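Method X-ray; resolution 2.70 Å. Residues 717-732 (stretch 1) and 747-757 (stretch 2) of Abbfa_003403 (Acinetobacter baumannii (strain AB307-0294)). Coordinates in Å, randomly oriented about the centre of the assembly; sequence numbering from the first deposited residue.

Stretch 1, residues 717-732: TPATWKMLLDSEWSGN
Stretch 2 (747-757) ILAEKLLGKVG

Two helices, 718-725 and 747-753, cross at 56° between their N-to-C directions, their axes 11.0 Å apart at closest approach, a spacing that leaves room for leucine between them. CA atoms pair Lys 722 with Leu 748 (7.3 Å), Leu 725 with Lys 751 (7.8 Å) and Trp 721 with Leu 752 (8.1 Å).

The helix contact is apolar. Leu 725 (mt) points toward the partner helix; its CD1 lies 3.7 Å from Leu 748 CD1 and 3.5 Å from Lys 751 CB, so a lysine contributes its aliphatic base. Leu 748 (chi1 t, chi2 p) also meets Pro 718, CD2 to CB 3.9 Å. Leu 752 (mt) reaches Trp 721 (chi1 m, chi2 114°), CD2 to CE3 3.7 Å, with its CD1 over one ring face.

Beyond helix 718-725, a type I turn from Leu 725 to Glu 728 leads to Trp 729 (chi1 t, chi2 47°), whose edge meets Val 756 (m), CH2 to CG1 3.9 Å.

Polar bonding gathers at Lys 755 (mmtp). Its NZ gives a weak hydrogen bond to Trp 729 O (3.4 Å), while its own O accepts one from Asn 732 N (2.9 Å, 147°). Gly 731, at phi/psi 95/161, brings its CA within 3.3 Å of Lys 755 O; an ideal CB would sit 3.0 Å from that oxygen.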

ATOM      1  N   THR A 717       3.824  -8.783  28.924  1.00 39.32           N
ATOM      2  CA  THR A 717       4.154  -8.455  27.544  1.00 34.66           C
ATOM      3  C   THR A 717       3.044  -8.942  26.610  1.00 44.17           C
ATOM      4  O   THR A 717       2.312  -9.893  26.941  1.00 46.52           O
ATOM      5  CB  THR A 717       5.485  -9.089  27.129  1.00 29.88           C
ATOM      6  OG1 THR A 717       5.357 -10.517  27.149  1.00 29.45           O
ATOM      7  CG2 THR A 717       6.598  -8.653  28.083  1.00 24.63           C
ATOM      8  N   PRO A 718       2.906  -8.290  25.440  1.00 45.64           N
ATOM      9  CA  PRO A 718       1.931  -8.692  24.411  1.00 38.11           C
ATOM     10  C   PRO A 718       1.848 -10.192  24.184  1.00 40.87           C
ATOM     11  O   PRO A 718       0.745 -10.724  24.095  1.00 44.54           O
ATOM     12  CB  PRO A 718       2.450  -7.992  23.165  1.00 33.60           C
ATOM     13  CG  PRO A 718       2.988  -6.668  23.725  1.00 35.21           C
ATOM     14  CD  PRO A 718       3.590  -7.027  25.082  1.00 40.55           C
ATOM     15  N   ALA A 719       2.992 -10.863  24.116  1.00 42.95           N
ATOM     16  CA  ALA A 719       3.024 -12.306  23.904  1.00 40.38           C
ATOM     17  C   ALA A 719       2.092 -13.039  24.853  1.00 39.40           C
ATOM     18  O   ALA A 719       1.336 -13.906  24.429  1.00 40.70           O
ATOM     19  CB  ALA A 719       4.428 -12.825  24.064  1.00 47.33           C
ATOM     20  N   THR A 720       2.136 -12.678  26.132  1.00 40.28           N
ATOM     21  CA  THR A 720       1.268 -13.303  27.121  1.00 35.31           C
ATOM     22  C   THR A 720      -0.192 -12.934  26.867  1.00 39.84           C
ATOM     23  O   THR A 720      -1.073 -13.794  26.932  1.00 48.33           O
ATOM     24  CB  THR A 720       1.645 -12.896  28.555  1.00 43.50           C
ATOM     25  OG1 THR A 720       3.063 -12.979  28.736  1.00 41.70           O
ATOM     26  CG2 THR A 720       0.975 -13.801  29.554  1.00 49.24           C
ATOM     27  N   TRP A 721      -0.455 -11.663  26.570  1.00 45.04           N
ATOM     28  CA  TRP A 721      -1.835 -11.223  26.329  1.00 42.83           C
ATOM     29  C   TRP A 721      -2.428 -11.940  25.129  1.00 46.45           C
ATOM     30  O   TRP A 721      -3.582 -12.369  25.177  1.00 49.00           O
ATOM     31  CB  TRP A 721      -1.921  -9.712  26.124  1.00 36.14           C
ATOM     32  CG  TRP A 721      -1.679  -8.910  27.372  1.00 38.73           C
ATOM     33  CD1 TRP A 721      -0.627  -8.073  27.612  1.00 36.28           C
ATOM     34  CD2 TRP A 721      -2.496  -8.871  28.553  1.00 41.59           C
ATOM     35  NE1 TRP A 721      -0.738  -7.512  28.869  1.00 37.55           N
ATOM     36  CE2 TRP A 721      -1.877  -7.991  29.473  1.00 38.02           C
ATOM     37  CE3 TRP A 721      -3.689  -9.500  28.931  1.00 35.73           C
ATOM     38  CZ2 TRP A 721      -2.400  -7.722  30.731  1.00 38.52           C
ATOM     39  CZ3 TRP A 721      -4.212  -9.233  30.176  1.00 37.72           C
ATOM     40  CH2 TRP A 721      -3.572  -8.349  31.064  1.00 43.58           C
ATOM     41  N   LYS A 722      -1.636 -12.074  24.061  1.00 45.77           N
ATOM     42  CA  LYS A 722      -2.046 -12.859  22.890  1.00 45.39           C
ATOM     43  C   LYS A 722      -2.373 -14.282  23.318  1.00 46.86           C
ATOM     44  O   LYS A 722      -3.412 -14.817  22.934  1.00 49.65           O
ATOM     45  CB  LYS A 722      -0.959 -12.871  21.799  1.00 46.41           C
ATOM     46  CG  LYS A 722      -0.798 -11.553  21.039  1.00 58.70           C
ATOM     47  CD  LYS A 722       0.524 -11.492  20.267  1.00 68.28           C
ATOM     48  CE  LYS A 722       0.804 -10.077  19.723  1.00 77.92           C
ATOM     49  NZ  LYS A 722       2.209  -9.942  19.202  1.00 79.79           N
ATOM     50  N   MET A 723      -1.499 -14.885  24.126  1.00 48.09           N
ATOM     51  CA  MET A 723      -1.688 -16.273  24.572  1.00 51.70           C
ATOM     52  C   MET A 723      -3.038 -16.454  25.283  1.00 55.02           C
ATOM     53  O   MET A 723      -3.778 -17.417  25.032  1.00 53.46           O
ATOM     54  CB  MET A 723      -0.544 -16.706  25.495  1.00 44.81           C
ATOM     55  CG  MET A 723      -0.637 -18.156  25.950  1.00 48.46           C
ATOM     56  SD  MET A 723       0.635 -18.650  27.138  1.00 64.23           S
ATOM     57  CE  MET A 723       0.043 -17.856  28.628  1.00 42.12           C
ATOM     58  N   LEU A 724      -3.351 -15.493  26.144  1.00 54.36           N
ATOM     59  CA  LEU A 724      -4.599 -15.463  26.894  1.00 51.75           C
ATOM     60  C   LEU A 724      -5.832 -15.347  25.995  1.00 56.74           C
ATOM     61  O   LEU A 724      -6.778 -16.117  26.131  1.00 70.13           O
ATOM     62  CB  LEU A 724      -4.550 -14.298  27.876  1.00 52.49           C
ATOM     63  CG  LEU A 724      -5.221 -14.405  29.237  1.00 53.58           C
ATOM     64  CD1 LEU A 724      -4.837 -15.691  29.947  1.00 54.10           C
ATOM     65  CD2 LEU A 724      -4.772 -13.217  30.045  1.00 49.93           C
ATOM     66  N   LEU A 725      -5.823 -14.396  25.068  1.00 54.32           N
ATOM     67  CA  LEU A 725      -6.979 -14.198  24.192  1.00 58.64           C
ATOM     68  C   LEU A 725      -7.176 -15.377  23.256  1.00 66.88           C
ATOM     69  O   LEU A 725      -8.302 -15.697  22.883  1.00 82.97           O
ATOM     70  CB  LEU A 725      -6.838 -12.909  23.380  1.00 56.99           C
ATOM     71  CG  LEU A 725      -6.677 -11.651  24.238  1.00 57.98           C
ATOM     72  CD1 LEU A 725      -6.459 -10.424  23.384  1.00 56.56           C
ATOM     73  CD2 LEU A 725      -7.860 -11.459  25.188  1.00 56.48           C
ATOM     74  N   ASP A 726      -6.082 -16.030  22.883  1.00 64.49           N
ATOM     75  CA  ASP A 726      -6.159 -17.167  21.975  1.00 69.29           C
ATOM     76  C   ASP A 726      -6.534 -18.441  22.729  1.00 68.03           C
ATOM     77  O   ASP A 726      -6.600 -19.519  22.134  1.00 73.84           O
ATOM     78  CB  ASP A 726      -4.834 -17.356  21.229  1.00 71.82           C
ATOM     79  N   SER A 727      -6.788 -18.312  24.030  1.00 65.86           N
ATOM     80  CA  SER A 727      -7.176 -19.460  24.855  1.00 70.31           C
ATOM     81  C   SER A 727      -8.594 -19.326  25.403  1.00 79.31           C
ATOM     82  O   SER A 727      -8.897 -19.854  26.479  1.00 81.29           O
ATOM     83  CB  SER A 727      -6.197 -19.654  26.023  1.00 65.51           C
ATOM     84  OG  SER A 727      -4.909 -20.052  25.577  1.00 57.75           O
ATOM     85  N   GLU A 728      -9.450 -18.627  24.655  1.00 82.14           N
ATOM     86  CA  GLU A 728     -10.856 -18.418  25.015  1.00 78.56           C
ATOM     87  C   GLU A 728     -11.012 -17.890  26.452  1.00 75.41           C
ATOM     88  O   GLU A 728     -11.726 -18.473  27.270  1.00 77.85           O
ATOM     89  CB  GLU A 728     -11.651 -19.715  24.822  1.00 76.31           C
ATOM     90  N   TRP A 729     -10.328 -16.786  26.746  1.00 72.49           N
ATOM     91  CA  TRP A 729     -10.396 -16.140  28.055  1.00 69.09           C
ATOM     92  C   TRP A 729     -11.635 -15.269  28.156  1.00 70.55           C
ATOM     93  O   TRP A 729     -11.914 -14.475  27.260  1.00 70.82           O
ATOM     94  CB  TRP A 729      -9.141 -15.300  28.304  1.00 66.44           C
ATOM     95  CG  TRP A 729      -9.139 -14.543  29.608  1.00 69.36           C
ATOM     96  CD1 TRP A 729      -9.459 -15.033  30.844  1.00 79.04           C
ATOM     97  CD2 TRP A 729      -8.764 -13.178  29.807  1.00 63.26           C
ATOM     98  NE1 TRP A 729      -9.324 -14.051  31.800  1.00 75.12           N
ATOM     99  CE2 TRP A 729      -8.896 -12.901  31.191  1.00 66.57           C
ATOM    100  CE3 TRP A 729      -8.336 -12.155  28.952  1.00 57.24           C
ATOM    101  CZ2 TRP A 729      -8.618 -11.649  31.740  1.00 62.43           C
ATOM    102  CZ3 TRP A 729      -8.056 -10.911  29.497  1.00 56.99           C
ATOM    103  CH2 TRP A 729      -8.200 -10.670  30.881  1.00 59.55           C
ATOM    104  N   SER A 730     -12.367 -15.404  29.256  1.00 75.43           N
ATOM    105  CA  SER A 730     -13.672 -14.756  29.390  1.00 82.47           C
ATOM    106  C   SER A 730     -13.606 -13.237  29.632  1.00 78.75           C
ATOM    107  O   SER A 730     -14.545 -12.512  29.307  1.00 78.63           O
ATOM    108  CB  SER A 730     -14.457 -15.428  30.519  1.00 88.17           C
ATOM    109  OG  SER A 730     -15.642 -14.717  30.820  1.00 90.39           O
ATOM    110  N   GLY A 731     -12.506 -12.762  30.206  1.00 72.49           N
ATOM    111  CA  GLY A 731     -12.374 -11.357  30.553  1.00 69.17           C
ATOM    112  C   GLY A 731     -12.748 -11.057  31.999  1.00 74.30           C
ATOM    113  O   GLY A 731     -13.435 -11.845  32.654  1.00 85.11           O
ATOM    114  N   ASN A 732     -12.287  -9.911  32.494  1.00 67.28           N
ATOM    115  CA  ASN A 732     -12.612  -9.421  33.834  1.00 63.86           C
ATOM    116  C   ASN A 732     -12.742  -7.898  33.809  1.00 62.46           C
ATOM    117  O   ASN A 732     -11.777  -7.196  33.490  1.00 64.76           O
ATOM    118  CB  ASN A 732     -11.540  -9.845  34.843  1.00 65.86           C
ATOM    119  CG  ASN A 732     -11.871  -9.433  36.278  1.00 66.95           C
ATOM    120  OD1 ASN A 732     -12.913  -8.825  36.549  1.00 59.77           O
ATOM    121  ND2 ASN A 732     -10.967  -9.758  37.208  1.00 70.58           N
ATOM    122  N   ILE A 747      -4.809  -4.027  16.765  1.00 56.25           N
ATOM    123  CA  ILE A 747      -5.613  -5.246  16.860  1.00 56.25           C
ATOM    124  C   ILE A 747      -5.633  -5.809  18.284  1.00 54.98           C
ATOM    125  O   ILE A 747      -6.694  -6.152  18.801  1.00 58.64           O
ATOM    126  CB  ILE A 747      -5.114  -6.361  15.912  1.00 53.47           C
ATOM    127  CG1 ILE A 747      -4.885  -5.828  14.492  1.00 48.71           C
ATOM    128  CG2 ILE A 747      -6.097  -7.543  15.922  1.00 48.20           C
ATOM    129  CD1 ILE A 747      -6.143  -5.440  13.750  1.00 43.58           C
ATOM    130  N   LEU A 748      -4.465  -5.915  18.915  1.00 51.32           N
ATOM    131  CA  LEU A 748      -4.413  -6.428  20.285  1.00 49.15           C
ATOM    132  C   LEU A 748      -5.128  -5.475  21.226  1.00 53.49           C
ATOM    133  O   LEU A 748      -5.751  -5.886  22.203  1.00 60.56           O
ATOM    134  CB  LEU A 748      -2.973  -6.635  20.747  1.00 39.72           C
ATOM    135  CG  LEU A 748      -2.805  -7.061  22.210  1.00 37.39           C
ATOM    136  CD1 LEU A 748      -3.569  -8.342  22.508  1.00 36.31           C
ATOM    137  CD2 LEU A 748      -1.340  -7.217  22.577  1.00 35.91           C
ATOM    138  N   ALA A 749      -5.042  -4.194  20.908  1.00 51.64           N
ATOM    139  CA  ALA A 749      -5.651  -3.169  21.730  1.00 49.55           C
ATOM    140  C   ALA A 749      -7.161  -3.329  21.761  1.00 49.11           C
ATOM    141  O   ALA A 749      -7.756  -3.301  22.836  1.00 50.84           O
ATOM    142  CB  ALA A 749      -5.269  -1.785  21.225  1.00 50.29           C
ATOM    143  N   GLU A 750      -7.795  -3.495  20.601  1.00 50.10           N
ATOM    144  CA  GLU A 750      -9.251  -3.594  20.608  1.00 56.63           C
ATOM    145  C   GLU A 750      -9.700  -4.845  21.333  1.00 57.15           C
ATOM    146  O   GLU A 750     -10.664  -4.799  22.090  1.00 60.28           O
ATOM    147  CB  GLU A 750      -9.848  -3.573  19.206  1.00 66.71           C
ATOM    148  CG  GLU A 750     -10.504  -2.229  18.882  1.00 92.28           C
ATOM    149  CD  GLU A 750     -11.846  -2.008  19.589  1.00106.43           C
ATOM    150  OE1 GLU A 750     -12.693  -2.925  19.572  1.00111.05           O
ATOM    151  OE2 GLU A 750     -12.041  -0.917  20.181  1.00107.91           O
ATOM    152  N   LYS A 751      -9.001  -5.954  21.104  1.00 56.89           N
ATOM    153  CA  LYS A 751      -9.318  -7.204  21.789  1.00 55.92           C
ATOM    154  C   LYS A 751      -9.223  -7.024  23.301  1.00 50.12           C
ATOM    155  O   LYS A 751     -10.092  -7.472  24.038  1.00 54.94           O
ATOM    156  CB  LYS A 751      -8.383  -8.327  21.341  1.00 61.88           C
ATOM    157  CG  LYS A 751      -8.623  -8.892  19.939  1.00 67.50           C
ATOM    158  CD  LYS A 751      -7.495  -9.873  19.608  1.00 68.88           C
ATOM    159  CE  LYS A 751      -7.673 -10.550  18.263  1.00 64.53           C
ATOM    160  NZ  LYS A 751      -8.756 -11.547  18.340  1.00 67.54           N
ATOM    161  N   LEU A 752      -8.168  -6.362  23.763  1.00 46.14           N
ATOM    162  CA  LEU A 752      -7.989  -6.132  25.197  1.00 46.97           C
ATOM    163  C   LEU A 752      -9.056  -5.200  25.781  1.00 53.01           C
ATOM    164  O   LEU A 752      -9.610  -5.471  26.844  1.00 57.36           O
ATOM    165  CB  LEU A 752      -6.598  -5.560  25.481  1.00 43.59           C
ATOM    166  CG  LEU A 752      -5.432  -6.548  25.519  1.00 54.24           C
ATOM    167  CD1 LEU A 752      -4.189  -5.830  25.951  1.00 52.30           C
ATOM    168  CD2 LEU A 752      -5.713  -7.714  26.453  1.00 58.78           C
ATOM    169  N   LEU A 753      -9.340  -4.104  25.082  1.00 63.61           N
ATOM    170  CA  LEU A 753     -10.282  -3.099  25.574  1.00 60.61           C
ATOM    171  C   LEU A 753     -11.652  -3.671  25.925  1.00 71.39           C
ATOM    172  O   LEU A 753     -12.323  -3.175  26.831  1.00 82.41           O
ATOM    173  CB  LEU A 753     -10.437  -1.984  24.549  1.00 51.04           C
ATOM    174  CG  LEU A 753      -9.312  -0.963  24.650  1.00 50.29           C
ATOM    175  CD1 LEU A 753      -9.428   0.121  23.574  1.00 46.53           C
ATOM    176  CD2 LEU A 753      -9.338  -0.363  26.042  1.00 46.11           C
ATOM    177  N   GLY A 754     -12.053  -4.725  25.223  1.00 67.56           N
ATOM    178  CA  GLY A 754     -13.315  -5.384  25.498  1.00 67.23           C
ATOM    179  C   GLY A 754     -13.224  -6.510  26.510  1.00 70.01           C
ATOM    180  O   GLY A 754     -14.239  -7.113  26.860  1.00 79.40           O
ATOM    181  N   LYS A 755     -12.015  -6.787  26.991  1.00 65.62           N
ATOM    182  CA  LYS A 755     -11.813  -7.872  27.947  1.00 66.53           C
ATOM    183  C   LYS A 755     -11.393  -7.395  29.336  1.00 62.75           C
ATOM    184  O   LYS A 755     -11.531  -8.140  30.309  1.00 66.52           O
ATOM    185  CB  LYS A 755     -10.777  -8.863  27.412  1.00 69.62           C
ATOM    186  CG  LYS A 755     -11.265  -9.693  26.229  1.00 72.43           C
ATOM    187  CD  LYS A 755     -12.334 -10.696  26.636  1.00 69.63           C
ATOM    188  CE  LYS A 755     -12.865 -11.449  25.420  1.00 73.11           C
ATOM    189  NZ  LYS A 755     -11.808 -12.244  24.743  1.00 67.25           N
ATOM    190  N   VAL A 756     -10.884  -6.167  29.432  1.00 58.74           N
ATOM    191  CA  VAL A 756     -10.431  -5.620  30.716  1.00 56.88           C
ATOM    192  C   VAL A 756     -11.077  -4.267  31.057  1.00 61.31           C
ATOM    193  O   VAL A 756     -11.659  -3.594  30.190  1.00 56.28           O
ATOM    194  CB  VAL A 756      -8.895  -5.455  30.741  1.00 56.00           C
ATOM    195  CG1 VAL A 756      -8.211  -6.795  30.544  1.00 57.07           C
ATOM    196  CG2 VAL A 756      -8.441  -4.469  29.679  1.00 51.30           C
ATOM    197  N   GLY A 757     -10.952  -3.868  32.322  1.00 62.45           N
ATOM    198  CA  GLY A 757     -11.574  -2.652  32.818  1.00 59.86           C
ATOM    199  C   GLY A 757     -10.748  -1.389  32.648  1.00 62.71           C
ATOM    200  O   GLY A 757     -11.287  -0.287  32.639  1.00 72.69           O
TER